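PDB 5IQK: beta-lactamase Rm3 from Uncultured bacterium, which hydrolyses the lactam ring of beta-lactam antibiotics as a zinc-dependent, subclass B3 metallo-beta-lactamase, and so probably confers resistance to them. Local coordinates for residues Q14-L19 with L229-L233; A53-I57 with E88-R92; D106-E111 with P123-V128. All coordinates share one frame. Residue numbers count along the deposited sequence, not the author numbering.

Contact 1 of 3, residues Q14-L19 with L229-L233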
loop_
_atom_site.group_PDB
_atom_site.type_symbol
_atom_site.label_atom_id
_atom_site.label_comp_id
_atom_site.label_asym_id
_atom_site.label_seq_id
_atom_site.Cartn_x
_atom_site.Cartn_y
_atom_site.Cartn_z
ATOM N N GLN A 14 13.948 -7.499 4.196
ATOM C CA GLN A 14 13.377 -8.600 3.440
ATOM C C GLN A 14 14.081 -8.662 2.101
ATOM O O GLN A 14 14.135 -7.668 1.386
ATOM C CB GLN A 14 11.867 -8.418 3.243
ATOM C CG GLN A 14 11.285 -9.447 2.292
ATOM C CD GLN A 14 11.460 -10.857 2.812
ATOM O OE1 GLN A 14 11.000 -11.177 3.895
ATOM N NE2 GLN A 14 12.147 -11.703 2.045
ATOM N N ALA A 15 14.646 -9.815 1.766
ATOM C CA ALA A 15 15.231 -9.994 0.437
ATOM C C ALA A 15 14.146 -9.878 -0.640
ATOM O O ALA A 15 13.089 -10.493 -0.520
ATOM C CB ALA A 15 15.945 -11.337 0.352
ATOM N N PRO A 16 14.399 -9.084 -1.697
ATOM C CA PRO A 16 13.381 -8.874 -2.737
ATOM C C PRO A 16 13.159 -10.112 -3.607
ATOM O O PRO A 16 14.049 -10.948 -3.706
ATOM C CB PRO A 16 13.963 -7.727 -3.560
ATOM C CG PRO A 16 15.443 -7.911 -3.435
ATOM C CD PRO A 16 15.668 -8.412 -2.029
ATOM N N PHE A 17 11.985 -10.224 -4.224
ATOM C CA PHE A 17 11.645 -11.394 -5.034
ATOM C C PHE A 17 10.569 -11.091 -6.076
ATOM O O PHE A 17 9.763 -10.166 -5.928
ATOM C CB PHE A 17 11.172 -12.556 -4.146
ATOM C CG PHE A 17 10.021 -12.204 -3.233
ATOM C CD1 PHE A 17 8.714 -12.515 -3.586
ATOM C CD2 PHE A 17 10.251 -11.579 -2.021
ATOM C CE1 PHE A 17 7.653 -12.191 -2.749
ATOM C CE2 PHE A 17 9.203 -11.255 -1.188
ATOM C CZ PHE A 17 7.905 -11.562 -1.554
ATOM N N ARG A 18 10.479 -11.926 -7.076
ATOM C CA ARG A 18 9.468 -11.781 -8.062
ATOM C C ARG A 18 8.176 -12.387 -7.614
ATOM O O ARG A 18 8.136 -13.440 -7.052
ATOM C CB ARG A 18 9.900 -12.458 -9.365
ATOM C CG ARG A 18 8.807 -12.559 -10.390
ATOM C CD ARG A 18 9.236 -13.452 -11.545
ATOM N NE ARG A 18 9.192 -12.810 -12.842
ATOM C CZ ARG A 18 9.712 -13.340 -13.916
ATOM N NH1 ARG A 18 10.292 -14.513 -13.826
ATOM N NH2 ARG A 18 9.634 -12.734 -15.076
ATOM N N LEU A 19 7.093 -11.694 -7.873
ATOM C CA LEU A 19 5.771 -12.196 -7.525
ATOM C C LEU A 19 5.158 -12.935 -8.693
ATOM O O LEU A 19 4.883 -14.134 -8.615
ATOM C CB LEU A 19 4.864 -11.051 -7.092
ATOM C CG LEU A 19 5.183 -10.519 -5.709
ATOM C CD1 LEU A 19 4.620 -9.109 -5.578
ATOM C CD2 LEU A 19 4.579 -11.454 -4.672
ATOM N N LEU A 229 1.789 -12.974 3.196
ATOM C CA LEU A 229 2.823 -12.978 2.158
ATOM C C LEU A 229 4.003 -13.862 2.530
ATOM O O LEU A 229 4.633 -14.453 1.640
ATOM C CB LEU A 229 3.313 -11.560 1.859
ATOM C CG LEU A 229 4.239 -11.411 0.647
ATOM C CD1 LEU A 229 3.583 -11.976 -0.608
ATOM C CD2 LEU A 229 4.625 -9.958 0.433
ATOM N N TRP A 230 4.334 -13.949 3.817
ATOM C CA TRP A 230 5.513 -14.735 4.188
ATOM C C TRP A 230 5.229 -16.233 4.177
ATOM O O TRP A 230 6.126 -17.026 3.867
ATOM C CB TRP A 230 6.066 -14.261 5.540
ATOM C CG TRP A 230 6.299 -12.783 5.551
ATOM C CD1 TRP A 230 5.988 -11.910 6.561
ATOM C CD2 TRP A 230 6.834 -11.978 4.475
ATOM N NE1 TRP A 230 6.316 -10.627 6.191
ATOM C CE2 TRP A 230 6.829 -10.638 4.921
ATOM C CE3 TRP A 230 7.332 -12.265 3.191
ATOM C CZ2 TRP A 230 7.294 -9.585 4.127
ATOM C CZ3 TRP A 230 7.789 -11.218 2.403
ATOM C CH2 TRP A 230 7.767 -9.891 2.877
ATOM N N GLN A 231 3.992 -16.635 4.463
ATOM C CA GLN A 231 3.615 -18.036 4.267
ATOM C C GLN A 231 3.689 -18.385 2.776
ATOM O O GLN A 231 4.220 -19.435 2.382
ATOM C CB GLN A 231 2.212 -18.334 4.786
ATOM C CG GLN A 231 2.056 -18.230 6.308
ATOM C CD GLN A 231 1.647 -16.841 6.759
ATOM O OE1 GLN A 231 2.008 -15.836 6.144
ATOM N NE2 GLN A 231 0.880 -16.778 7.840
ATOM N N ARG A 232 3.129 -17.499 1.962
ATOM C CA ARG A 232 3.110 -17.656 0.504
ATOM C C ARG A 232 4.525 -17.719 -0.070
ATOM O O ARG A 232 4.827 -18.583 -0.907
ATOM C CB ARG A 232 2.318 -16.487 -0.107
ATOM C CG ARG A 232 0.821 -16.627 0.146
ATOM C CD ARG A 232 0.044 -15.324 -0.040
ATOM N NE ARG A 232 -0.027 -14.821 -1.403
ATOM C CZ ARG A 232 -0.179 -13.533 -1.696
ATOM N NH1 ARG A 232 -0.250 -12.629 -0.722
ATOM N NH2 ARG A 232 -0.252 -13.149 -2.951
ATOM N N LEU A 233 5.394 -16.815 0.386
ATOM C CA LEU A 233 6.801 -16.816 -0.027
ATOM C C LEU A 233 7.498 -18.120 0.331
ATOM O O LEU A 233 8.213 -18.683 -0.496
ATOM C CB LEU A 233 7.569 -15.643 0.588
ATOM C CG LEU A 233 9.067 -15.584 0.248
ATOM C CD1 LEU A 233 9.267 -15.401 -1.267
ATOM C CD2 LEU A 233 9.754 -14.460 0.996
#
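A helix can pack on side chains of a sheet's outermost strand around one aromatic ring, and Phe17, flanked by Leu19 and Gln14, is an example. It projects from strand 17-20, one of the two outermost strands of the seven-stranded sheet, toward the first turn of helix 229-239; the axes of segments 17-19 and 229-233 pass 11.6 Å apart with their directions at 98°. The helix opens with Leu229, which reaches two partners: its CD2 lies 4.2 Å from Phe17 CZ, near the plane of the ring, and its CD1 lies 4.2 Å from Leu19 CD2. Trp230 follows, its CZ3 3.9 Å from Phe17 CE2, while Gln14 OE1 sits over one face of the indole, 3.5 Å from Trp230 CZ3. The polar ends of both residues are satisfied nearby, Gln14 OE1 by Lys29 NZ and Trp230 NE1 by Lys29 O. One turn on, Leu233 places CD1 almost squarely over the Phe17 ring, 3.7 Å from its centroid and 9° off the normal, a CH-pi contact. Leu233 CD2 is 3.8 Å from Gln14 NE2, an amide that donates to Ala15 O. No hydrogen bond spans the segments, so their mutual fit depends on apolar and CH-pi contacts, with the glutamine amide against nonpolar groups.

Contact 2 of 3, residues A53-I57 with E88-R92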
loop_
_atom_site.group_PDB
_atom_site.type_symbol
_atom_site.label_atom_id
_atom_site.label_comp_id
_atom_site.label_asym_id
_atom_site.label_seq_id
_atom_site.Cartn_x
_atom_site.Cartn_y
_atom_site.Cartn_z
ATOM N N ALA A 53 13.323 3.958 2.745
ATOM C CA ALA A 53 13.719 4.352 1.397
ATOM C C ALA A 53 15.064 3.752 0.951
ATOM O O ALA A 53 15.148 3.218 -0.154
ATOM C CB ALA A 53 13.747 5.880 1.280
ATOM N N PRO A 54 16.110 3.802 1.806
ATOM C CA PRO A 54 17.352 3.173 1.332
ATOM C C PRO A 54 17.242 1.665 1.136
ATOM O O PRO A 54 17.967 1.098 0.313
ATOM C CB PRO A 54 18.369 3.492 2.437
ATOM C CG PRO A 54 17.759 4.561 3.256
ATOM C CD PRO A 54 16.291 4.483 3.099
ATOM N N LYS A 55 16.379 1.022 1.908
ATOM C CA LYS A 55 16.198 -0.415 1.805
ATOM C C LYS A 55 15.469 -0.760 0.526
ATOM O O LYS A 55 15.839 -1.705 -0.165
ATOM C CB LYS A 55 15.445 -0.949 3.016
ATOM C CG LYS A 55 16.242 -0.837 4.301
ATOM C CD LYS A 55 15.639 -1.682 5.405
ATOM C CE LYS A 55 16.412 -1.534 6.688
ATOM N NZ LYS A 55 16.032 -2.598 7.681
ATOM N N ILE A 56 14.433 0.014 0.209
ATOM C CA ILE A 56 13.703 -0.186 -1.044
ATOM C C ILE A 56 14.616 -0.007 -2.253
ATOM O O ILE A 56 14.608 -0.830 -3.170
ATOM C CB ILE A 56 12.514 0.779 -1.153
ATOM C CG1 ILE A 56 11.463 0.409 -0.096
ATOM C CG2 ILE A 56 11.919 0.720 -2.554
ATOM C CD1 ILE A 56 10.326 1.458 0.100
ATOM N N ILE A 57 15.410 1.059 -2.239
ATOM C CA ILE A 57 16.357 1.340 -3.318
ATOM C C ILE A 57 17.383 0.216 -3.463
ATOM O O ILE A 57 17.669 -0.219 -4.575
ATOM C CB ILE A 57 17.070 2.688 -3.087
ATOM C CG1 ILE A 57 16.056 3.833 -3.228
ATOM C CG2 ILE A 57 18.239 2.864 -4.057
ATOM C CD1 ILE A 57 16.598 5.199 -2.884
ATOM N N GLU A 88 12.451 10.728 -0.498
ATOM C CA GLU A 88 13.763 10.236 -0.934
ATOM C C GLU A 88 13.664 9.461 -2.242
ATOM O O GLU A 88 14.508 9.611 -3.127
ATOM C CB GLU A 88 14.401 9.356 0.150
ATOM C CG GLU A 88 15.758 8.772 -0.258
ATOM C CD GLU A 88 16.553 8.218 0.922
ATOM O OE1 GLU A 88 16.033 8.231 2.060
ATOM O OE2 GLU A 88 17.703 7.771 0.708
ATOM N N LEU A 89 12.639 8.623 -2.361
ATOM C CA LEU A 89 12.436 7.854 -3.578
ATOM C C LEU A 89 12.196 8.788 -4.761
ATOM O O LEU A 89 12.731 8.570 -5.859
ATOM C CB LEU A 89 11.275 6.877 -3.413
ATOM C CG LEU A 89 11.547 5.767 -2.398
ATOM C CD1 LEU A 89 10.286 4.980 -2.107
ATOM C CD2 LEU A 89 12.674 4.845 -2.903
ATOM N N GLN A 90 11.426 9.845 -4.531
ATOM C CA GLN A 90 11.202 10.846 -5.572
ATOM C C GLN A 90 12.494 11.542 -5.977
ATOM O O GLN A 90 12.776 11.686 -7.163
ATOM C CB GLN A 90 10.183 11.883 -5.111
ATOM C CG GLN A 90 10.063 13.093 -6.030
ATOM C CD GLN A 90 8.748 13.815 -5.821
ATOM O OE1 GLN A 90 8.647 14.707 -4.977
ATOM N NE2 GLN A 90 7.734 13.439 -6.594
ATOM N N ARG A 91 13.290 11.959 -5.000
ATOM C CA ARG A 91 14.548 12.633 -5.303
ATOM C C ARG A 91 15.485 11.752 -6.120
ATOM O O ARG A 91 16.157 12.233 -7.032
ATOM C CB ARG A 91 15.252 13.075 -4.025
ATOM C CG ARG A 91 14.743 14.380 -3.450
ATOM C CD ARG A 91 15.724 14.934 -2.428
ATOM N NE ARG A 91 16.066 13.949 -1.402
ATOM C CZ ARG A 91 15.357 13.747 -0.295
ATOM N NH1 ARG A 91 14.257 14.454 -0.076
ATOM N NH2 ARG A 91 15.740 12.833 0.589
ATOM N N ARG A 92 15.514 10.460 -5.804
ATOM C CA ARG A 92 16.454 9.544 -6.457
ATOM C C ARG A 92 15.970 9.099 -7.840
ATOM O O ARG A 92 16.766 8.658 -8.671
ATOM C CB ARG A 92 16.702 8.314 -5.573
ATOM C CG ARG A 92 17.508 8.586 -4.293
ATOM C CD ARG A 92 18.985 8.821 -4.599
ATOM N NE ARG A 92 19.609 7.655 -5.221
ATOM C CZ ARG A 92 20.117 6.629 -4.544
ATOM N NH1 ARG A 92 20.103 6.629 -3.220
ATOM N NH2 ARG A 92 20.651 5.607 -5.193
#
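Where these two helices pack, the backbones come nearest at a small residue: Ala53 CA is 6.2 Å from Leu89 CA. The axes of helix segments 53-57 and 88-92 pass 10.2 Å apart with their directions 47° from one another. Apolar contacts dominate. Leu89 lies among three residues of the other helix: its CG is 4.3 Å from Ala53 CB, its CD1 4.2 Å from Ile56 CD1, and its CD2 3.5 Å from Ile57 CG1. A second kind of contact sets charged side chains against hydrocarbon. The extended Glu88 brings OE1 to 3.4 Å from Ala53 CB and 3.9 Å from Pro54 CD, and Arg92 folds so that Ile57 CD1 rests over one face of its guanidinium while lying 3.8 Å from Arg92 CG. Hydrogen bonds across the pair are absent; those of the backbone, such as Ile57 N to Ala53 O at 3.0 Å, stay within each helix. In the metallo-beta-lactamase fold these are successive crossover helices: helix 53-62 connects parallel strands 42-45 and 70-74, and helix 86-93 lies in the connection from 70-74 to 96-99. Ile56 and Leu89 both touch Leu44 of strand 42-45, so the two helices pack side by side on that strand.

Contact 3 of 3, residues D106-E111 with P123-V128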
loop_
_atom_site.group_PDB
_atom_site.type_symbol
_atom_site.label_atom_id
_atom_site.label_comp_id
_atom_site.label_asym_id
_atom_site.label_seq_id
_atom_site.Cartn_x
_atom_site.Cartn_y
_atom_site.Cartn_z
ATOM N N ASP A 106 -1.738 15.076 3.157
ATOM C CA ASP A 106 -0.776 14.564 4.140
ATOM C C ASP A 106 0.651 14.602 3.585
ATOM O O ASP A 106 1.572 15.081 4.248
ATOM C CB ASP A 106 -1.091 13.121 4.557
ATOM C CG ASP A 106 -2.480 12.952 5.135
ATOM O OD1 ASP A 106 -3.102 13.956 5.527
ATOM O OD2 ASP A 106 -2.945 11.793 5.198
ATOM N N LEU A 107 0.824 14.088 2.366
ATOM C CA LEU A 107 2.146 14.006 1.748
ATOM C C LEU A 107 2.796 15.375 1.608
ATOM O O LEU A 107 3.992 15.530 1.868
ATOM C CB LEU A 107 2.060 13.331 0.377
ATOM C CG LEU A 107 2.190 11.808 0.341
ATOM C CD1 LEU A 107 1.181 11.105 1.260
ATOM C CD2 LEU A 107 2.056 11.333 -1.098
ATOM N N ALA A 108 1.998 16.367 1.218
ATOM C CA ALA A 108 2.502 17.711 0.973
ATOM C C ALA A 108 3.014 18.397 2.243
ATOM O O ALA A 108 3.938 19.215 2.185
ATOM C CB ALA A 108 1.417 18.572 0.305
ATOM N N SER A 109 2.439 18.053 3.390
ATOM C CA SER A 109 2.834 18.694 4.636
ATOM C C SER A 109 3.687 17.775 5.500
ATOM O O SER A 109 4.301 18.213 6.470
ATOM C CB SER A 109 1.596 19.135 5.422
ATOM O OG SER A 109 0.817 18.012 5.797
ATOM N N GLY A 110 3.728 16.499 5.135
ATOM C CA GLY A 110 4.472 15.512 5.897
ATOM C C GLY A 110 3.791 15.182 7.219
ATOM O O GLY A 110 4.433 14.710 8.157
ATOM N N GLU A 111 2.485 15.417 7.296
ATOM C CA GLU A 111 1.727 15.073 8.503
ATOM C C GLU A 111 0.237 15.020 8.214
ATOM O O GLU A 111 -0.261 15.681 7.296
ATOM C CB GLU A 111 1.996 16.060 9.633
ATOM C CG GLU A 111 1.605 17.481 9.333
ATOM C CD GLU A 111 2.099 18.436 10.396
ATOM O OE1 GLU A 111 1.994 18.093 11.596
ATOM O OE2 GLU A 111 2.599 19.523 10.033
ATOM N N PRO A 123 4.661 10.758 14.032
ATOM C CA PRO A 123 5.665 11.795 13.783
ATOM C C PRO A 123 5.486 12.463 12.426
ATOM O O PRO A 123 4.870 11.868 11.536
ATOM C CB PRO A 123 6.995 11.024 13.813
ATOM C CG PRO A 123 6.681 9.662 14.382
ATOM C CD PRO A 123 5.245 9.407 14.033
ATOM N N LYS A 124 6.016 13.672 12.264
ATOM C CA LYS A 124 6.077 14.298 10.941
ATOM C C LYS A 124 7.079 13.528 10.082
ATOM O O LYS A 124 7.980 12.879 10.619
ATOM C CB LYS A 124 6.491 15.766 11.037
ATOM C CG LYS A 124 5.544 16.625 11.863
ATOM C CD LYS A 124 6.029 18.063 11.986
ATOM C CE LYS A 124 5.147 18.849 12.954
ATOM N NZ LYS A 124 5.349 20.327 12.876
ATOM N N TYR A 125 6.931 13.605 8.762
ATOM C CA TYR A 125 7.884 12.973 7.842
ATOM C C TYR A 125 8.227 13.924 6.675
ATOM O O TYR A 125 7.577 14.963 6.510
ATOM C CB TYR A 125 7.335 11.630 7.330
ATOM C CG TYR A 125 6.004 11.682 6.590
ATOM C CD1 TYR A 125 5.948 12.003 5.234
ATOM C CD2 TYR A 125 4.823 11.349 7.232
ATOM C CE1 TYR A 125 4.733 12.030 4.549
ATOM C CE2 TYR A 125 3.597 11.377 6.566
ATOM C CZ TYR A 125 3.560 11.713 5.223
ATOM O OH TYR A 125 2.349 11.730 4.553
ATOM N N PRO A 126 9.255 13.588 5.868
ATOM C CA PRO A 126 9.646 14.519 4.801
ATOM C C PRO A 126 8.537 14.800 3.790
ATOM O O PRO A 126 7.975 13.867 3.221
ATOM C CB PRO A 126 10.822 13.801 4.130
ATOM C CG PRO A 126 11.404 12.968 5.218
ATOM C CD PRO A 126 10.223 12.479 5.997
ATOM N N PRO A 127 8.211 16.084 3.580
ATOM C CA PRO A 127 7.138 16.442 2.645
ATOM C C PRO A 127 7.457 16.031 1.205
ATOM O O PRO A 127 8.609 16.125 0.773
ATOM C CB PRO A 127 7.057 17.969 2.774
ATOM C CG PRO A 127 7.649 18.267 4.122
ATOM C CD PRO A 127 8.763 17.266 4.261
ATOM N N VAL A 128 6.437 15.601 0.468
ATOM C CA VAL A 128 6.618 15.223 -0.925
ATOM C C VAL A 128 6.338 16.445 -1.767
ATOM O O VAL A 128 5.288 17.078 -1.627
ATOM C CB VAL A 128 5.701 14.071 -1.342
ATOM C CG1 VAL A 128 5.931 13.744 -2.812
ATOM C CG2 VAL A 128 5.968 12.850 -0.476
HETATM O O HOH W 1 6.789 17.538 7.712
HETATM O O HOH W 2 2.989 12.236 9.963
#
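Helix 101-109 ends in a Schellman motif, and the segment 123-128 docks against this terminus. Asp106 O accepts a weak bond from Gly110 N at 2.7 Å and another weak one from Glu111 N at 3.2 Å, the latter the longer-range bond of the motif. Leu107 O takes a firmer one from Val128 N at 2.8 Å, and the side chains meet as well, Leu107 CG 4.0 Å from Val128 CG2. Ala108 O lies 3.4 Å from Pro127 CB. At Ser109, a water bonded to Ser109 O and Tyr125 O, 2.9 Å from each, bridges the segments. Gly110 turns the chain with positive phi and would hold an ideal CB only 2.0 Å from Tyr125 O; its CA makes a CH-pi contact over the Tyr125 ring, 3.8 Å from the centroid, and Gly110 O accepts Tyr125 N at 2.8 Å. The tyrosine OH bonds Gly78 O, between zinc ligands His77 and His79. Finally, Glu111 OE2 stops 4.0 Å from Lys124 NZ, beyond salt-bridge range.

Overall arrangement
Read from the N terminus, the chain illustrates how nested closures build a fold. Residues 14-19 open the widest loop, which contact 1 closes only 210 residues later, joining an outermost strand of the seven-stranded sheet to the helix that follows strand 218-221, outermost in the five-stranded one. Within it, contact 2 closes a shorter loop between two crossover helices, and contact 3 then closes a tight one between the end of helix 101-109 and the approach to strand 131-133. These two are in series and touch, Gln90 OE1 lying 3.6 Å from Val128 CG1. Contacts 1 and 3 lie on opposite sides of the chain's centre, their own centres 29 Å apart.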